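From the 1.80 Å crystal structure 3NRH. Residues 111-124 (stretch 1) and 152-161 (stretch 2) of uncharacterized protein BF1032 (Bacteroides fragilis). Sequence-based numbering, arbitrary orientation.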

# COMPACT_ATOMS: atom_id res chain seq x y z
N ASN A 111 -2.36 9.94 15.48
CA ASN A 111 -2.50 11.08 14.58
C ASN A 111 -1.73 10.80 13.29
O ASN A 111 -0.56 10.44 13.32
CB ASN A 111 -1.97 12.35 15.23
CG ASN A 111 -2.86 12.85 16.35
OD1 ASN A 111 -4.00 13.24 16.13
ND2 ASN A 111 -2.34 12.82 17.57
N ILE A 112 -2.41 10.97 12.16
CA ILE A 112 -1.78 10.76 10.87
C ILE A 112 -0.56 11.67 10.73
O ILE A 112 0.50 11.25 10.26
CB ILE A 112 -2.76 11.06 9.72
CG1 ILE A 112 -3.95 10.09 9.77
CG2 ILE A 112 -2.04 10.96 8.38
CD1 ILE A 112 -5.07 10.43 8.79
N SER A 113 -0.69 12.92 11.16
CA SER A 113 0.41 13.87 11.06
C SER A 113 1.68 13.37 11.75
O SER A 113 2.78 13.56 11.23
CB SER A 113 -0.01 15.22 11.65
OG SER A 113 -0.39 15.09 13.01
N GLU A 114 1.54 12.74 12.91
CA GLU A 114 2.70 12.24 13.63
C GLU A 114 3.31 11.05 12.91
O GLU A 114 4.53 10.94 12.82
CB GLU A 114 2.32 11.85 15.07
CG GLU A 114 3.53 11.65 15.96
CD GLU A 114 3.15 11.32 17.39
OE1 GLU A 114 2.24 11.97 17.93
OE2 GLU A 114 3.78 10.41 17.98
N ASP A 115 2.46 10.16 12.40
CA ASP A 115 2.93 9.00 11.65
C ASP A 115 3.74 9.45 10.44
O ASP A 115 4.84 8.96 10.19
CB ASP A 115 1.77 8.14 11.14
CG ASP A 115 1.07 7.37 12.25
OD1 ASP A 115 1.76 6.67 13.02
OD2 ASP A 115 -0.17 7.45 12.33
N LEU A 116 3.18 10.39 9.68
CA LEU A 116 3.85 10.88 8.48
C LEU A 116 5.17 11.57 8.82
O LEU A 116 6.17 11.35 8.14
CB LEU A 116 2.94 11.84 7.71
CG LEU A 116 1.71 11.17 7.09
CD1 LEU A 116 0.82 12.24 6.44
CD2 LEU A 116 2.14 10.14 6.06
N ALA A 117 5.18 12.38 9.87
CA ALA A 117 6.41 13.06 10.27
C ALA A 117 7.46 12.03 10.70
O ALA A 117 8.65 12.20 10.42
CB ALA A 117 6.12 14.06 11.40
N ASP A 118 7.02 10.97 11.38
CA ASP A 118 7.94 9.92 11.82
C ASP A 118 8.57 9.21 10.62
O ASP A 118 9.77 8.97 10.60
CB ASP A 118 7.23 8.89 12.70
CG ASP A 118 6.96 9.39 14.10
OD1 ASP A 118 7.48 10.47 14.47
OD2 ASP A 118 6.22 8.71 14.85
N ILE A 119 7.74 8.86 9.63
CA ILE A 119 8.24 8.18 8.44
C ILE A 119 9.22 9.13 7.73
O ILE A 119 10.30 8.72 7.30
CB ILE A 119 7.08 7.81 7.49
CG1 ILE A 119 6.15 6.82 8.20
CG2 ILE A 119 7.61 7.22 6.19
CD1 ILE A 119 4.85 6.56 7.45
N TYR A 120 8.82 10.39 7.63
CA TYR A 120 9.64 11.43 7.00
C TYR A 120 11.03 11.50 7.64
O TYR A 120 12.03 11.64 6.94
CB TYR A 120 8.93 12.78 7.13
CG TYR A 120 9.72 13.97 6.61
CD1 TYR A 120 9.66 14.34 5.27
CD2 TYR A 120 10.51 14.73 7.47
CE1 TYR A 120 10.38 15.45 4.79
CE2 TYR A 120 11.23 15.84 7.01
CZ TYR A 120 11.16 16.19 5.67
OH TYR A 120 11.88 17.27 5.21
N GLN A 121 11.10 11.40 8.96
CA GLN A 121 12.39 11.46 9.63
C GLN A 121 13.34 10.41 9.07
O GLN A 121 14.50 10.70 8.78
CB GLN A 121 12.23 11.26 11.14
CG GLN A 121 13.50 11.57 11.92
CD GLN A 121 13.31 11.42 13.42
OE1 GLN A 121 12.31 11.88 13.97
NE2 GLN A 121 14.27 10.79 14.09
N ASP A 122 12.87 9.18 8.92
CA ASP A 122 13.74 8.13 8.38
C ASP A 122 14.04 8.30 6.90
O ASP A 122 15.18 8.16 6.47
CB ASP A 122 13.14 6.75 8.62
CG ASP A 122 13.75 6.06 9.84
OD1 ASP A 122 14.99 5.88 9.87
OD2 ASP A 122 12.99 5.70 10.76
N ILE A 123 13.02 8.63 6.11
CA ILE A 123 13.22 8.78 4.67
C ILE A 123 14.09 10.00 4.32
O ILE A 123 15.01 9.90 3.51
CB ILE A 123 11.88 8.89 3.92
CG1 ILE A 123 10.98 7.71 4.30
CG2 ILE A 123 12.11 8.91 2.41
CD1 ILE A 123 11.58 6.35 3.98
N LYS A 124 13.79 11.14 4.93
CA LYS A 124 14.53 12.37 4.66
C LYS A 124 16.01 12.26 5.05
O LYS A 124 16.89 12.73 4.32
CB LYS A 124 13.90 13.55 5.41
CG LYS A 124 14.58 14.90 5.17
CD LYS A 124 14.47 15.35 3.72
CE LYS A 124 15.05 16.75 3.53
NZ LYS A 124 14.85 17.26 2.14
N LEU A 152 10.19 -0.17 12.38
CA LEU A 152 9.15 0.79 12.73
C LEU A 152 8.42 1.56 11.64
O LEU A 152 7.19 1.60 11.65
CB LEU A 152 9.72 1.79 13.74
CG LEU A 152 8.72 2.70 14.46
CD1 LEU A 152 7.73 1.85 15.25
CD2 LEU A 152 9.46 3.65 15.39
N TRP A 153 9.16 2.16 10.70
CA TRP A 153 8.52 2.97 9.66
C TRP A 153 7.52 2.22 8.78
O TRP A 153 6.48 2.77 8.43
CB TRP A 153 9.60 3.68 8.81
CG TRP A 153 9.37 3.66 7.31
CD1 TRP A 153 8.20 3.90 6.64
CD2 TRP A 153 10.33 3.33 6.30
NE1 TRP A 153 8.36 3.74 5.30
CE2 TRP A 153 9.66 3.39 5.05
CE3 TRP A 153 11.68 2.99 6.32
CZ2 TRP A 153 10.30 3.12 3.85
CZ3 TRP A 153 12.32 2.72 5.13
CH2 TRP A 153 11.63 2.79 3.91
N GLY A 154 7.84 0.98 8.41
CA GLY A 154 6.94 0.21 7.59
C GLY A 154 5.55 0.06 8.19
O GLY A 154 4.54 0.21 7.49
N GLN A 155 5.48 -0.22 9.49
CA GLN A 155 4.20 -0.38 10.16
C GLN A 155 3.46 0.96 10.22
O GLN A 155 2.24 1.01 10.03
CB GLN A 155 4.38 -0.94 11.57
CG GLN A 155 3.08 -1.37 12.24
CD GLN A 155 2.45 -2.59 11.58
OE1 GLN A 155 3.09 -3.64 11.45
NE2 GLN A 155 1.19 -2.46 11.17
N LYS A 156 4.19 2.04 10.47
CA LYS A 156 3.56 3.36 10.53
C LYS A 156 2.96 3.71 9.17
O LYS A 156 1.90 4.33 9.10
CB LYS A 156 4.59 4.42 10.94
CG LYS A 156 5.05 4.29 12.39
CD LYS A 156 6.08 5.34 12.73
CE LYS A 156 6.56 5.22 14.17
NZ LYS A 156 5.46 5.39 15.15
N LEU A 157 3.64 3.31 8.10
CA LEU A 157 3.17 3.58 6.75
C LEU A 157 1.84 2.86 6.48
O LEU A 157 0.88 3.48 6.02
CB LEU A 157 4.23 3.13 5.72
CG LEU A 157 3.95 3.45 4.25
CD1 LEU A 157 5.23 3.35 3.44
CD2 LEU A 157 2.91 2.48 3.69
N VAL A 158 1.76 1.57 6.78
CA VAL A 158 0.52 0.84 6.54
C VAL A 158 -0.62 1.33 7.44
O VAL A 158 -1.78 1.39 7.00
CB VAL A 158 0.71 -0.69 6.71
CG1 VAL A 158 1.63 -1.21 5.62
CG2 VAL A 158 1.28 -1.00 8.08
N ASN A 159 -0.30 1.70 8.68
CA ASN A 159 -1.32 2.21 9.59
C ASN A 159 -1.87 3.52 9.05
O ASN A 159 -3.08 3.76 9.08
CB ASN A 159 -0.74 2.46 10.99
CG ASN A 159 -0.39 1.18 11.72
OD1 ASN A 159 -0.86 0.10 11.38
ND2 ASN A 159 0.44 1.31 12.76
N THR A 160 -0.98 4.37 8.54
CA THR A 160 -1.38 5.66 8.00
C THR A 160 -2.21 5.48 6.74
O THR A 160 -3.16 6.24 6.50
CB THR A 160 -0.15 6.53 7.67
OG1 THR A 160 0.62 6.71 8.86
CG2 THR A 160 -0.58 7.89 7.14
N MSE A 161 -1.86 4.50 5.92
CA MSE A 161 -2.60 4.23 4.70
C MSE A 161 -4.04 3.86 5.04
O MSE A 161 -4.98 4.29 4.37
CB MSE A 161 -1.97 3.07 3.93
CG MSE A 161 -0.99 3.49 2.87
SE MSE A 161 -0.45 1.94 1.85
CE MSE A 161 -1.98 1.83 0.69
O HOH W 1 0.99 4.17 13.61
O HOH W 2 3.54 7.40 15.01

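The polar part of this contact is built around one lysine and two aspartates. Lys-156 reaches across from the second helix and forms a salt bridge with Asp-118, its NZ lying 3.4 Å from Asp-118 OD2; the hydrogen bond within that pair is long and weak. Water 2 joins the arrangement. It accepts from Lys-156 NZ at 2.8 Å and donates both to Asp-118 OD2 at 3.0 Å and to Asp-115 OD1 at 2.8 Å, so a single water ties the ammonium to both carboxylates. Asp-115 OD1 itself stays 4.5 Å from Lys-156 NZ, too far for a salt bridge, yet the charges still favor each other and the water spans the gap. Asp-115 OD1 also accepts a hydrogen bond from water 1 at 2.7 Å, and that water accepts from Asn-159 ND2 at 3.0 Å, giving a second bridge between the helices one turn from the lysine's backbone. The rule to read here is that charged groups need not touch when well-placed water can carry the connection.

Thr-160 settles its hydroxyl differently. Its CA-to-CB bond points toward the first helix, but OG1 donates back to Lys-156 O at 2.7 Å, within its own helix. Asp-115 CB lies just 2.9 Å from Thr-160 OG1, a tight contact. The methyl of the same threonine serves the apolar side: Thr-160 CG2 is 3.6 Å from Ile-112 CG2 and 3.7 Å from Leu-116 CD2. Leu-116 directs its CA-to-CB bond away from the partner, and the end of its side chain comes back nearer to make this contact.

Further along, packing takes over. Ile-119 is the central apolar residue of the first helix: its CG2 meets Trp-153 CD1 at 3.4 Å, while its CD1 reaches the second helix's backbone, 3.5 Å from Leu-157 CA, and lies 3.9 Å from Leu-157 CB. One turn later Ile-123 covers a face of the indole. Its CD1 stands 3.5 Å from the centroid of the six-membered ring of Trp-153 and 14° off the ring normal, a CH-pi contact in which a methyl rests on the electron-rich ring. Trp-153 NE1 is buried by the contact and has no hydrogen-bonding partner in the model.

The backbone explains the order of these pairs. The helices run broadly antiparallel, with 145° between their directions, and their axes approach to 9.3 Å. As the first helix advances, its partners step backward: Ile-112 lies by Thr-160 (CA to CA 5.9 Å), Asp-115 by Lys-156 (CA to CA 5.8 Å) and Ile-119 by Trp-153 (CA to CA 5.4 Å). Spacings of three and four residues bring successive turns to the interface, where 525 Å² is buried in total. Asp-115, Asp-118 and Lys-156 form the water-linked group, while Thr-160 and the isoleucines, leucines and tryptophan account for most of the remainder.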